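Local atomic coordinates of M152 protein (Murid herpesvirus 1, PDB entry 4G59), a protein that probably acts as an immune-evasion glycoprotein of murine cytomegalovirus, using an MHC class I-like fold to engage host proteins of that family. Residues Y82-N87 with V95-R100; T109-Q112 with N117-T120. All blocks are in the same frame, centred on the assembly; numbering follows the deposited sequence.

Interaction 1 (Y82-N87 with V95-R100)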
loop_
_atom_site.group_PDB
_atom_site.type_symbol
_atom_site.label_atom_id
_atom_site.label_comp_id
_atom_site.label_asym_id
_atom_site.label_seq_id
_atom_site.Cartn_x
_atom_site.Cartn_y
_atom_site.Cartn_z
ATOM N N TYR B 82 -10.201 0.081 19.553
ATOM C CA TYR B 82 -9.810 -0.912 20.552
ATOM C C TYR B 82 -11.035 -1.532 21.230
ATOM O O TYR B 82 -11.152 -2.758 21.283
ATOM C CB TYR B 82 -8.860 -0.315 21.593
ATOM C CG TYR B 82 -8.666 -1.190 22.813
ATOM C CD1 TYR B 82 -7.905 -2.350 22.747
ATOM C CD2 TYR B 82 -9.242 -0.858 24.033
ATOM C CE1 TYR B 82 -7.726 -3.155 23.861
ATOM C CE2 TYR B 82 -9.069 -1.658 25.149
ATOM C CZ TYR B 82 -8.312 -2.805 25.054
ATOM O OH TYR B 82 -8.137 -3.612 26.154
ATOM N N GLU B 83 -11.941 -0.698 21.745
ATOM C CA GLU B 83 -13.197 -1.203 22.312
ATOM C C GLU B 83 -13.937 -2.070 21.300
ATOM O O GLU B 83 -14.315 -3.193 21.614
ATOM C CB GLU B 83 -14.126 -0.074 22.760
ATOM C CG GLU B 83 -13.493 0.979 23.645
ATOM C CD GLU B 83 -13.069 0.457 24.999
ATOM O OE1 GLU B 83 -13.859 -0.271 25.632
ATOM O OE2 GLU B 83 -11.945 0.788 25.437
ATOM N N TYR B 84 -14.135 -1.541 20.092
ATOM C CA TYR B 84 -14.900 -2.229 19.055
ATOM C C TYR B 84 -14.367 -3.627 18.819
ATOM O O TYR B 84 -15.129 -4.596 18.848
ATOM C CB TYR B 84 -14.842 -1.437 17.754
ATOM C CG TYR B 84 -15.509 -2.088 16.560
ATOM C CD1 TYR B 84 -16.623 -2.896 16.703
ATOM C CD2 TYR B 84 -15.021 -1.878 15.280
ATOM C CE1 TYR B 84 -17.236 -3.476 15.599
ATOM C CE2 TYR B 84 -15.620 -2.460 14.172
ATOM C CZ TYR B 84 -16.720 -3.257 14.337
ATOM O OH TYR B 84 -17.313 -3.830 13.237
ATOM N N ILE B 85 -13.057 -3.718 18.594
ATOM C CA ILE B 85 -12.402 -4.989 18.301
ATOM C C ILE B 85 -12.555 -6.007 19.442
ATOM O O ILE B 85 -12.952 -7.160 19.206
ATOM C CB ILE B 85 -10.908 -4.780 17.943
ATOM C CG1 ILE B 85 -10.764 -4.360 16.484
ATOM C CG2 ILE B 85 -10.104 -6.050 18.206
ATOM C CD1 ILE B 85 -11.279 -5.401 15.504
ATOM N N MET B 86 -12.257 -5.577 20.670
ATOM C CA MET B 86 -12.374 -6.445 21.842
ATOM C C MET B 86 -13.822 -6.889 22.122
ATOM O O MET B 86 -14.083 -8.080 22.273
ATOM C CB MET B 86 -11.766 -5.780 23.086
ATOM C CG MET B 86 -10.260 -5.521 23.009
ATOM S SD MET B 86 -9.253 -6.969 22.601
ATOM C CE MET B 86 -9.261 -7.857 24.158
ATOM N N ASN B 87 -14.750 -5.935 22.180
ATOM C CA ASN B 87 -16.155 -6.211 22.498
ATOM C C ASN B 87 -16.965 -6.963 21.435
ATOM O O ASN B 87 -17.929 -7.643 21.769
ATOM C CB ASN B 87 -16.897 -4.916 22.845
ATOM C CG ASN B 87 -16.283 -4.181 24.019
ATOM O OD1 ASN B 87 -15.412 -4.707 24.713
ATOM N ND2 ASN B 87 -16.745 -2.956 24.254
ATOM N N VAL B 95 -8.620 -3.649 10.759
ATOM C CA VAL B 95 -9.816 -2.936 10.321
ATOM C C VAL B 95 -9.429 -1.508 9.955
ATOM O O VAL B 95 -8.454 -0.967 10.505
ATOM C CB VAL B 95 -10.913 -2.916 11.434
ATOM C CG1 VAL B 95 -10.388 -2.317 12.713
ATOM C CG2 VAL B 95 -12.132 -2.147 10.985
ATOM N N VAL B 96 -10.161 -0.892 9.023
ATOM C CA VAL B 96 -9.917 0.527 8.709
ATOM C C VAL B 96 -11.182 1.357 8.873
ATOM O O VAL B 96 -12.268 0.938 8.461
ATOM C CB VAL B 96 -9.364 0.743 7.253
ATOM C CG1 VAL B 96 -8.981 2.217 7.013
ATOM C CG2 VAL B 96 -8.186 -0.152 6.973
ATOM N N PHE B 97 -11.035 2.548 9.444
ATOM C CA PHE B 97 -12.107 3.548 9.399
ATOM C C PHE B 97 -11.685 4.781 8.618
ATOM O O PHE B 97 -10.614 5.352 8.855
ATOM C CB PHE B 97 -12.559 3.940 10.812
ATOM C CG PHE B 97 -13.483 2.937 11.428
ATOM C CD1 PHE B 97 -14.868 3.047 11.248
ATOM C CD2 PHE B 97 -12.986 1.855 12.150
ATOM C CE1 PHE B 97 -15.739 2.118 11.793
ATOM C CE2 PHE B 97 -13.874 0.915 12.695
ATOM C CZ PHE B 97 -15.252 1.058 12.514
ATOM N N GLU B 98 -12.548 5.196 7.701
ATOM C CA GLU B 98 -12.269 6.335 6.841
ATOM C C GLU B 98 -13.327 7.420 7.044
ATOM O O GLU B 98 -14.518 7.186 6.785
ATOM C CB GLU B 98 -12.299 5.856 5.406
ATOM C CG GLU B 98 -11.799 6.831 4.399
ATOM C CD GLU B 98 -11.372 6.128 3.135
ATOM O OE1 GLU B 98 -10.655 5.102 3.243
ATOM O OE2 GLU B 98 -11.774 6.598 2.049
ATOM N N TYR B 99 -12.907 8.593 7.519
ATOM C CA TYR B 99 -13.811 9.731 7.665
ATOM C C TYR B 99 -13.569 10.758 6.562
ATOM O O TYR B 99 -12.547 11.442 6.560
ATOM C CB TYR B 99 -13.612 10.400 9.025
ATOM C CG TYR B 99 -13.864 9.498 10.215
ATOM C CD1 TYR B 99 -15.088 9.506 10.881
ATOM C CD2 TYR B 99 -12.876 8.642 10.672
ATOM C CE1 TYR B 99 -15.307 8.678 11.984
ATOM C CE2 TYR B 99 -13.079 7.829 11.750
ATOM C CZ TYR B 99 -14.290 7.844 12.412
ATOM O OH TYR B 99 -14.459 7.017 13.496
ATOM N N ARG B 100 -14.492 10.867 5.613
ATOM C CA ARG B 100 -14.335 11.865 4.567
ATOM C C ARG B 100 -15.173 13.082 4.943
ATOM O O ARG B 100 -16.409 13.025 4.888
ATOM C CB ARG B 100 -14.749 11.307 3.213
ATOM C CG ARG B 100 -14.369 12.206 2.059
ATOM C CD ARG B 100 -14.388 11.458 0.731
ATOM N NE ARG B 100 -14.578 12.359 -0.403
ATOM C CZ ARG B 100 -15.766 12.826 -0.769
ATOM N NH1 ARG B 100 -16.851 12.481 -0.084
ATOM N NH2 ARG B 100 -15.875 13.639 -1.808
#

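Interaction 2 (T109-Q112 with N117-T120)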
loop_
_atom_site.group_PDB
_atom_site.type_symbol
_atom_site.label_atom_id
_atom_site.label_comp_id
_atom_site.label_asym_id
_atom_site.label_seq_id
_atom_site.Cartn_x
_atom_site.Cartn_y
_atom_site.Cartn_z
ATOM N N THR B 109 -18.642 11.548 5.839
ATOM C CA THR B 109 -19.008 10.201 5.427
ATOM C C THR B 109 -18.016 9.248 6.089
ATOM O O THR B 109 -16.801 9.461 6.029
ATOM C CB THR B 109 -18.971 10.031 3.905
ATOM O OG1 THR B 109 -20.028 10.798 3.323
ATOM C CG2 THR B 109 -19.178 8.580 3.532
ATOM N N VAL B 110 -18.529 8.203 6.733
ATOM C CA VAL B 110 -17.657 7.241 7.403
ATOM C C VAL B 110 -17.684 5.900 6.678
ATOM O O VAL B 110 -18.752 5.310 6.475
ATOM C CB VAL B 110 -18.043 7.068 8.885
ATOM C CG1 VAL B 110 -17.030 6.193 9.627
ATOM C CG2 VAL B 110 -18.155 8.428 9.551
ATOM N N LEU B 111 -16.507 5.422 6.282
ATOM C CA LEU B 111 -16.398 4.094 5.687
ATOM C C LEU B 111 -15.646 3.150 6.618
ATOM O O LEU B 111 -14.710 3.564 7.305
ATOM C CB LEU B 111 -15.674 4.166 4.347
ATOM C CG LEU B 111 -16.334 4.965 3.240
ATOM C CD1 LEU B 111 -15.373 5.098 2.063
ATOM C CD2 LEU B 111 -17.581 4.262 2.810
ATOM N N GLN B 112 -16.047 1.883 6.614
ATOM C CA GLN B 112 -15.402 0.843 7.417
ATOM C C GLN B 112 -14.980 -0.252 6.452
ATOM O O GLN B 112 -15.808 -0.732 5.667
ATOM C CB GLN B 112 -16.390 0.268 8.446
ATOM C CG GLN B 112 -15.790 -0.701 9.481
ATOM C CD GLN B 112 -16.862 -1.391 10.345
ATOM O OE1 GLN B 112 -18.045 -1.030 10.305
ATOM N NE2 GLN B 112 -16.449 -2.390 11.113
ATOM N N ASN B 117 -12.404 -5.263 1.793
ATOM C CA ASN B 117 -13.847 -5.147 1.558
ATOM C C ASN B 117 -14.450 -4.003 2.353
ATOM O O ASN B 117 -14.201 -3.898 3.549
ATOM C CB ASN B 117 -14.584 -6.438 1.966
ATOM C CG ASN B 117 -14.198 -7.644 1.124
ATOM O OD1 ASN B 117 -14.215 -7.597 -0.111
ATOM N ND2 ASN B 117 -13.848 -8.741 1.798
ATOM N N THR B 118 -15.262 -3.172 1.697
ATOM C CA THR B 118 -16.064 -2.164 2.396
ATOM C C THR B 118 -17.341 -2.784 2.991
ATOM O O THR B 118 -18.160 -3.332 2.262
ATOM C CB THR B 118 -16.454 -1.004 1.467
ATOM O OG1 THR B 118 -15.269 -0.418 0.913
ATOM C CG2 THR B 118 -17.217 0.065 2.232
ATOM N N LEU B 119 -17.501 -2.690 4.314
ATOM C CA LEU B 119 -18.660 -3.261 4.999
ATOM C C LEU B 119 -19.808 -2.275 5.210
ATOM O O LEU B 119 -20.972 -2.644 5.052
ATOM C CB LEU B 119 -18.258 -3.802 6.364
ATOM C CG LEU B 119 -16.933 -4.544 6.456
ATOM C CD1 LEU B 119 -16.588 -4.822 7.908
ATOM C CD2 LEU B 119 -17.000 -5.822 5.645
ATOM N N THR B 120 -19.487 -1.043 5.604
ATOM C CA THR B 120 -20.514 -0.064 5.945
ATOM C C THR B 120 -20.202 1.352 5.450
ATOM O O THR B 120 -19.036 1.782 5.458
ATOM C CB THR B 120 -20.722 0.015 7.470
ATOM O OG1 THR B 120 -19.484 0.346 8.108
ATOM C CG2 THR B 120 -21.221 -1.290 8.033
HETATM O O HOH W 1 -19.124 3.183 8.067
#

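Interaction 1 (Y82-N87 with V95-R100)
Tyr84, on the inner side of helix segment 82-87, and Phe97, on strand 95-100, bring the two elements together ring against ring. The CD2–CE2 bond of the tyrosine meets the CE2–CZ bond of the phenylalanine, with Tyr84 CE2 3.9 Å from Phe97 CZ and Tyr84 CD2 4.0 Å from Phe97 CE2. Tyr84 CE2 lies close to the plane of the Phe97 ring, at its edge, whereas the phenylalanine approaches the tyrosine ring at a slant. The tyrosine reaches across because its CG stands opposite the backbone N (chi1 176°), sending the ring out from the helix toward the strand. Its hydroxyl goes on to the side-chain amide of Gln112, a probable hydrogen bond that would satisfy this polar end in a buried setting. One residue along, Ile85 leans in with its terminal CD1, 4.3 Å from Val95 CG1, a looser touch; here the CA atoms are still 8.6 Å apart, so side chains alone fill the gap. The outer helix surface is quite different: Tyr82, Met86 and Asn87 are exposed, and on the strand Val96 and Glu98 turn to the sheet face remote from the helix. Val81 of helix 68-89 also packs on Val95 and Phe97, Phe80 meets the Phe97 ring edge-to-face, Tyr148 of helix 142-148 stacks on Tyr84, and strands 22-31 and 106-114 flank the strand.

Interaction 2 (T109-Q112 with N117-T120)
Main-chain pairing joins 109-112 to 117-120, two antiparallel arms of a beta hairpin near the edge of the large sheet. Gln112 N donates to Thr120 O over 3.2 Å, and Leu119 N donates to Gln112 O over 2.9 Å with an N-H...O angle of 159°. Each of these carbonyls also receives a CA-H...O contact: Leu111 CA lies 3.5 Å from Thr120 O, and Thr118 CA lies 3.6 Å from Gln112 O. Gln112 is thus bonded to two successive residues, Leu119 and Thr120. This is the pattern of a classic beta bulge, and the helix-like backbone of Leu119 (phi -94°, psi -42°) followed by an extended Thr120 fits it. The bulge lets Leu119 and Thr120 both accompany Gln112: the glutamine chain runs out extended with its amide end near one methyl, CD1, of Leu119, while Thr120 OG1, set between its own backbone N and carbonyl carbon, presses to 3.1 Å from Gln112 CB. Water 1 donates to Thr120 OG1 at 2.9 Å and lies within hydrogen-bonding reach of Val110 O, bridging the side chain of one strand to the backbone of the other. Across the sheet from Gln112, Leu111 CD2 comes only loosely to Thr118 CG2, at 4.3 Å. Glu98 and Phe97 of strand 95-103 border Leu111 and Gln112, and Asn117 ND2 hydrogen-bonds to a polar side chain of the other protein chain.

Overall arrangement
From the N terminus, helix 68-89 comes first; after it ends, the chain turns through residues 90-94 into strand 95-103, a loop that interaction 1 closes. It then reverses into strand 106-114 and, after a second short turn, into strand 117-123, where interaction 2 closes the hairpin. The contacts therefore follow in series, neither nested nor crossed, with centres about 10 Å apart. Strands 95-103 and 106-114 are sheet neighbours, and a probable backbone hydrogen bond between Glu98 and Leu111 passes directly from one contact to the other. Together they tie the end of a helix lying over the sheet to the strands beneath, consistent with the helix-on-sheet platform of MHC class I-like proteins.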